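PDB 1RHC: F420-dependent alcohol dehydrogenase from Methanoculleus thermophilus, which probably oxidises secondary alcohols to ketones, passing a hydride to coenzyme F420, and belongs to the bacterial luciferase family of (alpha, beta)8-barrel enzymes. Local coordinates for residues I24-K28 with V29-S33; D286-E289 with M290-I294; D319-K322 with E323-P326. One frame throughout, in Å; residues are numbered along the deposited sequence.

Contact 1 of 3, residues I24-K28 with V29-S33; sequences IRAEK and VGFDS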
loop_
_atom_site.group_PDB
_atom_site.type_symbol
_atom_site.label_atom_id
_atom_site.label_comp_id
_atom_site.label_asym_id
_atom_site.label_seq_id
_atom_site.Cartn_x
_atom_site.Cartn_y
_atom_site.Cartn_z
ATOM N N ILE A 24 -13.052 4.416 -13.774
ATOM C CA ILE A 24 -14.334 5.086 -13.569
ATOM C C ILE A 24 -15.193 4.950 -14.845
ATOM O O ILE A 24 -16.381 4.638 -14.775
ATOM C CB ILE A 24 -14.108 6.579 -13.263
ATOM C CG1 ILE A 24 -13.435 6.714 -11.894
ATOM C CG2 ILE A 24 -15.459 7.339 -13.312
ATOM C CD1 ILE A 24 -12.838 8.119 -11.630
ATOM N N ARG A 25 -14.588 5.171 -16.001
ATOM C CA ARG A 25 -15.329 5.054 -17.267
ATOM C C ARG A 25 -15.785 3.591 -17.519
ATOM O O ARG A 25 -16.881 3.353 -18.036
ATOM C CB ARG A 25 -14.442 5.558 -18.426
ATOM C CG ARG A 25 -15.174 5.701 -19.802
ATOM C CD ARG A 25 -14.271 6.415 -20.834
ATOM N NE ARG A 25 -14.943 6.821 -22.079
ATOM C CZ ARG A 25 -14.875 8.051 -22.607
ATOM N NH1 ARG A 25 -14.181 9.009 -22.018
ATOM N NH2 ARG A 25 -15.505 8.331 -23.733
ATOM N N ALA A 26 -14.940 2.623 -17.163
ATOM C CA ALA A 26 -15.263 1.206 -17.338
ATOM C C ALA A 26 -16.481 0.857 -16.513
ATOM O O ALA A 26 -17.358 0.125 -16.967
ATOM C CB ALA A 26 -14.089 0.329 -16.899
ATOM N N GLU A 27 -16.531 1.365 -15.292
ATOM C CA GLU A 27 -17.683 1.084 -14.428
ATOM C C GLU A 27 -18.958 1.625 -15.063
ATOM O O GLU A 27 -20.009 0.966 -15.070
ATOM C CB GLU A 27 -17.497 1.742 -13.063
ATOM C CG GLU A 27 -18.725 1.574 -12.191
ATOM C CD GLU A 27 -18.467 1.917 -10.733
ATOM O OE1 GLU A 27 -18.582 1.016 -9.885
ATOM O OE2 GLU A 27 -18.178 3.088 -10.430
ATOM N N LYS A 28 -18.866 2.836 -15.596
ATOM C CA LYS A 28 -20.042 3.448 -16.212
ATOM C C LYS A 28 -20.539 2.686 -17.432
ATOM O O LYS A 28 -21.738 2.595 -17.667
ATOM C CB LYS A 28 -19.722 4.900 -16.577
ATOM C CG LYS A 28 -19.637 5.786 -15.318
ATOM C CD LYS A 28 -19.247 7.237 -15.616
ATOM C CE LYS A 28 -19.171 8.032 -14.307
ATOM N NZ LYS A 28 -18.703 9.431 -14.495
ATOM N N VAL A 29 -19.616 2.148 -18.215
ATOM C CA VAL A 29 -19.947 1.389 -19.423
ATOM C C VAL A 29 -20.559 0.039 -19.102
ATOM O O VAL A 29 -21.221 -0.555 -19.943
ATOM C CB VAL A 29 -18.677 1.229 -20.268
ATOM C CG1 VAL A 29 -18.806 0.084 -21.236
ATOM C CG2 VAL A 29 -18.414 2.539 -20.992
ATOM N N GLY A 30 -20.320 -0.462 -17.891
ATOM C CA GLY A 30 -20.927 -1.727 -17.507
ATOM C C GLY A 30 -20.017 -2.880 -17.108
ATOM O O GLY A 30 -20.498 -3.999 -16.896
ATOM N N PHE A 31 -18.713 -2.652 -17.027
ATOM C CA PHE A 31 -17.834 -3.745 -16.604
ATOM C C PHE A 31 -18.168 -4.125 -15.173
ATOM O O PHE A 31 -18.562 -3.276 -14.372
ATOM C CB PHE A 31 -16.359 -3.359 -16.704
ATOM C CG PHE A 31 -15.829 -3.320 -18.101
ATOM C CD1 PHE A 31 -15.970 -2.179 -18.887
ATOM C CD2 PHE A 31 -15.131 -4.412 -18.615
ATOM C CE1 PHE A 31 -15.417 -2.124 -20.162
ATOM C CE2 PHE A 31 -14.568 -4.374 -19.886
ATOM C CZ PHE A 31 -14.712 -3.212 -20.669
ATOM N N ASP A 32 -18.005 -5.408 -14.857
ATOM C CA ASP A 32 -18.361 -5.917 -13.529
ATOM C C ASP A 32 -17.268 -5.702 -12.510
ATOM O O ASP A 32 -17.525 -5.614 -11.329
ATOM C CB ASP A 32 -18.594 -7.434 -13.586
ATOM C CG ASP A 32 -19.740 -7.816 -14.499
ATOM O OD1 ASP A 32 -20.850 -7.291 -14.282
ATOM O OD2 ASP A 32 -19.531 -8.634 -15.419
ATOM N N SER A 33 -16.043 -5.623 -12.982
ATOM C CA SER A 33 -14.928 -5.550 -12.066
ATOM C C SER A 33 -13.764 -4.844 -12.738
ATOM O O SER A 33 -13.762 -4.631 -13.949
ATOM C CB SER A 33 -14.520 -6.979 -11.705
ATOM O OG SER A 33 -14.324 -7.725 -12.905
HETATM O O HOH W 1 -20.492 -1.519 -13.799
#
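Phe31 folds back under the end of helix 16-29 and brings its ring against Ala26. Phe31 CD1 lies 3.7 Å from Ala26 CB, the apolar meeting of side chains across this turn. The ring edge faces the Ala26 carbonyl oxygen, which lies near the ring plane at 3.3 Å from CD1. Phe31 CG stands beside its own backbone N and anti to the carbonyl carbon (chi1 -74°), and this turns the ring back to the helix. Val29 sits on the last turn with its CG2 branch against the Arg25 carbonyl oxygen, 3.4 Å away. The Val29 N bonds to the same Arg25 O at 3.0 Å. Ala26 O takes a firm bond from Phe31 N (3.1 Å, N-H...O angle 159°) and a weak one from Gly30 N. Gly30 N also reaches Glu27 O weakly. Gly30 takes a positive phi of 121°, and here the chain leaves the helix. This is a Schellman motif. Water 1 donates to both Glu27 O (2.8 Å) and Phe31 O (2.7 Å) and bridges the helix end to the loop. The Arg25 guanidinium pairs with Asp319, and the Glu27 carboxylate takes backbone N-H groups of Lys65, Lys66 and Val67. The carbonyls of Arg25, Ala26 and Glu27 thus find donors in the turn, and Glu27 O also in water, as the chain leaves for strand 33-36.

Contact 2 of 3, residues D286-E289 with M290-I294; sequences DAEE and MIKEI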
loop_
_atom_site.group_PDB
_atom_site.type_symbol
_atom_site.label_atom_id
_atom_site.label_comp_id
_atom_site.label_asym_id
_atom_site.label_seq_id
_atom_site.Cartn_x
_atom_site.Cartn_y
_atom_site.Cartn_z
ATOM N N ASP A 286 -13.882 -4.350 -34.867
ATOM C CA ASP A 286 -15.213 -3.881 -34.485
ATOM C C ASP A 286 -15.807 -4.704 -33.343
ATOM O O ASP A 286 -15.186 -5.653 -32.885
ATOM C CB ASP A 286 -16.167 -3.907 -35.694
ATOM C CG ASP A 286 -16.332 -5.306 -36.314
ATOM O OD1 ASP A 286 -16.189 -6.333 -35.628
ATOM O OD2 ASP A 286 -16.640 -5.384 -37.516
ATOM N N ALA A 287 -16.993 -4.332 -32.877
ATOM C CA ALA A 287 -17.622 -5.039 -31.760
ATOM C C ALA A 287 -17.909 -6.518 -32.021
ATOM O O ALA A 287 -17.752 -7.365 -31.128
ATOM C CB ALA A 287 -18.908 -4.339 -31.348
ATOM N N GLU A 288 -18.347 -6.834 -33.237
ATOM C CA GLU A 288 -18.681 -8.225 -33.569
ATOM C C GLU A 288 -17.470 -9.144 -33.456
ATOM O O GLU A 288 -17.577 -10.287 -32.980
ATOM C CB GLU A 288 -19.249 -8.294 -34.991
ATOM C CG GLU A 288 -20.038 -9.564 -35.271
ATOM C CD GLU A 288 -21.036 -9.396 -36.416
ATOM O OE1 GLU A 288 -21.956 -8.553 -36.289
ATOM O OE2 GLU A 288 -20.901 -10.105 -37.441
ATOM N N GLU A 289 -16.322 -8.667 -33.900
ATOM C CA GLU A 289 -15.125 -9.480 -33.810
ATOM C C GLU A 289 -14.705 -9.634 -32.353
ATOM O O GLU A 289 -14.201 -10.688 -31.956
ATOM C CB GLU A 289 -14.003 -8.868 -34.615
ATOM C CG GLU A 289 -14.171 -9.014 -36.107
ATOM C CD GLU A 289 -13.027 -8.391 -36.873
ATOM O OE1 GLU A 289 -11.946 -8.172 -36.273
ATOM O OE2 GLU A 289 -13.205 -8.138 -38.087
ATOM N N MET A 290 -14.914 -8.597 -31.553
ATOM C CA MET A 290 -14.576 -8.690 -30.121
ATOM C C MET A 290 -15.460 -9.735 -29.443
ATOM O O MET A 290 -14.982 -10.545 -28.637
ATOM C CB MET A 290 -14.770 -7.337 -29.425
ATOM C CG MET A 290 -13.584 -6.401 -29.492
ATOM S SD MET A 290 -12.075 -7.032 -28.700
ATOM C CE MET A 290 -12.723 -8.032 -27.516
ATOM N N ILE A 291 -16.748 -9.729 -29.767
ATOM C CA ILE A 291 -17.684 -10.684 -29.198
ATOM C C ILE A 291 -17.236 -12.117 -29.526
ATOM O O ILE A 291 -17.226 -12.975 -28.651
ATOM C CB ILE A 291 -19.107 -10.451 -29.733
ATOM C CG1 ILE A 291 -19.639 -9.132 -29.182
ATOM C CG2 ILE A 291 -20.017 -11.601 -29.354
ATOM C CD1 ILE A 291 -20.776 -8.559 -29.991
ATOM N N LYS A 292 -16.860 -12.372 -30.773
ATOM C CA LYS A 292 -16.405 -13.712 -31.163
ATOM C C LYS A 292 -15.089 -14.101 -30.503
ATOM O O LYS A 292 -14.857 -15.287 -30.210
ATOM C CB LYS A 292 -16.269 -13.807 -32.685
ATOM C CG LYS A 292 -17.610 -13.903 -33.371
ATOM C CD LYS A 292 -17.468 -13.932 -34.868
ATOM C CE LYS A 292 -18.835 -13.852 -35.528
ATOM N NZ LYS A 292 -18.729 -13.698 -37.008
ATOM N N GLU A 293 -14.220 -13.116 -30.279
ATOM C CA GLU A 293 -12.931 -13.372 -29.633
ATOM C C GLU A 293 -13.211 -13.823 -28.204
ATOM O O GLU A 293 -12.623 -14.781 -27.715
ATOM C CB GLU A 293 -12.074 -12.099 -29.592
ATOM C CG GLU A 293 -11.596 -11.598 -30.936
ATOM C CD GLU A 293 -10.197 -12.051 -31.258
ATOM O OE1 GLU A 293 -9.654 -12.894 -30.510
ATOM O OE2 GLU A 293 -9.634 -11.571 -32.263
ATOM N N ILE A 294 -14.121 -13.134 -27.539
ATOM C CA ILE A 294 -14.449 -13.463 -26.161
ATOM C C ILE A 294 -15.138 -14.827 -26.101
ATOM O O ILE A 294 -14.892 -15.637 -25.193
ATOM C CB ILE A 294 -15.350 -12.373 -25.569
ATOM C CG1 ILE A 294 -14.519 -11.097 -25.331
ATOM C CG2 ILE A 294 -16.010 -12.853 -24.306
ATOM C CD1 ILE A 294 -15.379 -9.886 -24.982
#
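Ile291 lies against the Ala287 carbonyl one turn earlier in helix 287-300. Its CB is 3.6 Å from both Glu288 O and Ala287 O. CG1 comes closer, 3.2 Å from Ala287 O: with chi1 at -69° this branch swings away from the Ile291 carbonyl and back along the helix. CD1 ends the chain and still touches Ala287 O at 3.4 Å. The Ile291 N bonds to that same oxygen at 2.9 Å, so its N-H and its side chain meet one carbonyl. Met290 N bonds to Asp286 O. Lys292 N and Glu293 N continue the pattern to Glu288 O and Glu289 O. The Lys292 chain runs extended past Glu288 O, with CG 3.6 Å from it. Its NZ stays 4.2 Å from Glu288 OE2, too far for a salt bridge, and any attraction there is probably modest. Glu293 bends at its second torsion, and its OE1 forms a salt bridge with Arg296. Glu289 turns back to the helix start, where OE1 accepts from Thr285 N. Asp286 starts the helix. Its OD1 takes the Glu289 N-H at 2.9 Å, nearly along the C-O axis, with an N-H...O angle of 160°. Met290 packs on Met282 and Ala284 of strand 282-284, while Ile291 and Ile294 face helix 321-328. This is an Asp N-cap on the first turns of an alpha-helix that lies outside the barrel strands.

Contact 3 of 3, residues D319-K322 with E323-P326; sequences DIFK and EVIP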
loop_
_atom_site.group_PDB
_atom_site.type_symbol
_atom_site.label_atom_id
_atom_site.label_comp_id
_atom_site.label_asym_id
_atom_site.label_seq_id
_atom_site.Cartn_x
_atom_site.Cartn_y
_atom_site.Cartn_z
ATOM N N ASP A 319 -15.382 2.444 -24.560
ATOM C CA ASP A 319 -16.755 2.730 -25.003
ATOM C C ASP A 319 -17.426 1.646 -25.826
ATOM O O ASP A 319 -18.626 1.424 -25.706
ATOM C CB ASP A 319 -16.773 3.998 -25.877
ATOM C CG ASP A 319 -16.618 5.225 -25.082
ATOM O OD1 ASP A 319 -16.768 5.162 -23.838
ATOM O OD2 ASP A 319 -16.350 6.253 -25.704
ATOM N N ILE A 320 -16.649 1.048 -26.707
ATOM C CA ILE A 320 -17.187 0.019 -27.597
ATOM C C ILE A 320 -17.745 -1.156 -26.803
ATOM O O ILE A 320 -18.547 -1.920 -27.325
ATOM C CB ILE A 320 -16.109 -0.433 -28.618
ATOM C CG1 ILE A 320 -16.769 -1.175 -29.802
ATOM C CG2 ILE A 320 -15.089 -1.340 -27.970
ATOM C CD1 ILE A 320 -17.636 -0.301 -30.648
ATOM N N PHE A 321 -17.368 -1.287 -25.523
ATOM C CA PHE A 321 -17.920 -2.395 -24.743
ATOM C C PHE A 321 -19.383 -2.233 -24.384
ATOM O O PHE A 321 -20.007 -3.175 -23.906
ATOM C CB PHE A 321 -17.045 -2.736 -23.516
ATOM C CG PHE A 321 -15.892 -3.661 -23.868
ATOM C CD1 PHE A 321 -14.787 -3.190 -24.566
ATOM C CD2 PHE A 321 -15.972 -5.023 -23.596
ATOM C CE1 PHE A 321 -13.787 -4.041 -25.001
ATOM C CE2 PHE A 321 -14.970 -5.893 -24.030
ATOM C CZ PHE A 321 -13.882 -5.417 -24.730
ATOM N N LYS A 322 -19.952 -1.047 -24.632
ATOM C CA LYS A 322 -21.385 -0.872 -24.432
ATOM C C LYS A 322 -22.090 -1.860 -25.411
ATOM O O LYS A 322 -23.195 -2.334 -25.153
ATOM C CB LYS A 322 -21.818 0.561 -24.772
ATOM C CG LYS A 322 -21.349 1.616 -23.755
ATOM C CD LYS A 322 -21.794 3.032 -24.156
ATOM C CE LYS A 322 -23.295 3.221 -23.996
ATOM N NZ LYS A 322 -23.716 3.437 -22.572
ATOM N N GLU A 323 -21.441 -2.143 -26.531
ATOM C CA GLU A 323 -21.996 -3.060 -27.531
ATOM C C GLU A 323 -21.583 -4.521 -27.265
ATOM O O GLU A 323 -22.316 -5.455 -27.599
ATOM C CB GLU A 323 -21.498 -2.675 -28.926
ATOM C CG GLU A 323 -21.966 -1.278 -29.395
ATOM C CD GLU A 323 -23.461 -1.212 -29.658
ATOM O OE1 GLU A 323 -23.995 -0.099 -29.881
ATOM O OE2 GLU A 323 -24.119 -2.266 -29.652
ATOM N N VAL A 324 -20.416 -4.706 -26.654
ATOM C CA VAL A 324 -19.885 -6.053 -26.416
ATOM C C VAL A 324 -20.463 -6.776 -25.205
ATOM O O VAL A 324 -20.884 -7.931 -25.295
ATOM C CB VAL A 324 -18.332 -6.013 -26.277
ATOM C CG1 VAL A 324 -17.789 -7.410 -25.977
ATOM C CG2 VAL A 324 -17.704 -5.520 -27.560
ATOM N N ILE A 325 -20.506 -6.082 -24.075
ATOM C CA ILE A 325 -20.942 -6.679 -22.834
ATOM C C ILE A 325 -22.304 -7.402 -22.838
ATOM O O ILE A 325 -22.394 -8.577 -22.449
ATOM C CB ILE A 325 -20.810 -5.627 -21.715
ATOM C CG1 ILE A 325 -19.322 -5.375 -21.431
ATOM C CG2 ILE A 325 -21.377 -6.118 -20.463
ATOM C CD1 ILE A 325 -19.069 -4.274 -20.376
ATOM N N PRO A 326 -23.368 -6.740 -23.295
ATOM C CA PRO A 326 -24.678 -7.402 -23.314
ATOM C C PRO A 326 -24.701 -8.691 -24.173
ATOM O O PRO A 326 -25.471 -9.601 -23.904
ATOM C CB PRO A 326 -25.606 -6.324 -23.887
ATOM C CG PRO A 326 -24.910 -5.036 -23.543
ATOM C CD PRO A 326 -23.457 -5.355 -23.797
#
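Val324 and Phe321 meet side by side, pointing the same way. Apolar contact comes first. Val324 CB lies 3.7 Å from Phe321 CD2, and its CG1 touches the ring at CE2, also at 3.7 Å. CG1 is anti to the Val324 backbone N (chi1 178°), which sets this branch above the CD2-CE2 rim, on the same face that CG2 lies over. Ile325 comes instead to the ring edge, with CG1 near the ring plane and 4.0 Å from Phe321 CD2. Its CD1 reaches back to Phe321 CB.

Backbone bonds are the second group. Ile325 N gives a nearly straight bond to Phe321 O (3.0 Å, N-H...O angle 169°). Ile320 O receives Glu323 N at 3.0 Å from above the carbonyl plane, and Val324 N only weakly. Pro326 has no N-H to give. Its CD rests 3.3 Å from Lys322 O, and the helix kinks there.

Phe321 and Val324 are buried against Met290 of helix 287-300, and Val324 also meets Ile294. On the helix 16-29 side, Phe321 and Lys322 touch Val29. The Phe321 ring also meets Tyr230 of strand 224-232 and Phe31, placing helix 321-328 between two neighbouring helices and over the strands of the barrel.

The three contacts follow in series along the chain, and none nests in or crosses another. Contact 1 ends helix 16-29 and turns the chain into strand 33-36. Contact 2 opens helix 287-300 just after strand 282-284. Contact 3 forms the turn that leads from helix 314-319 into helix 321-328, near the C terminus. Contacts 1 and 2 do not touch; their nearest atoms are about 8 Å apart. Contact 3 touches both: its centre is about 10 Å from each of theirs. Segments 319-322 and 323-326 thus bring the C-terminal end of the chain against the first helix and the late helix 287-300, on the outside of the barrel.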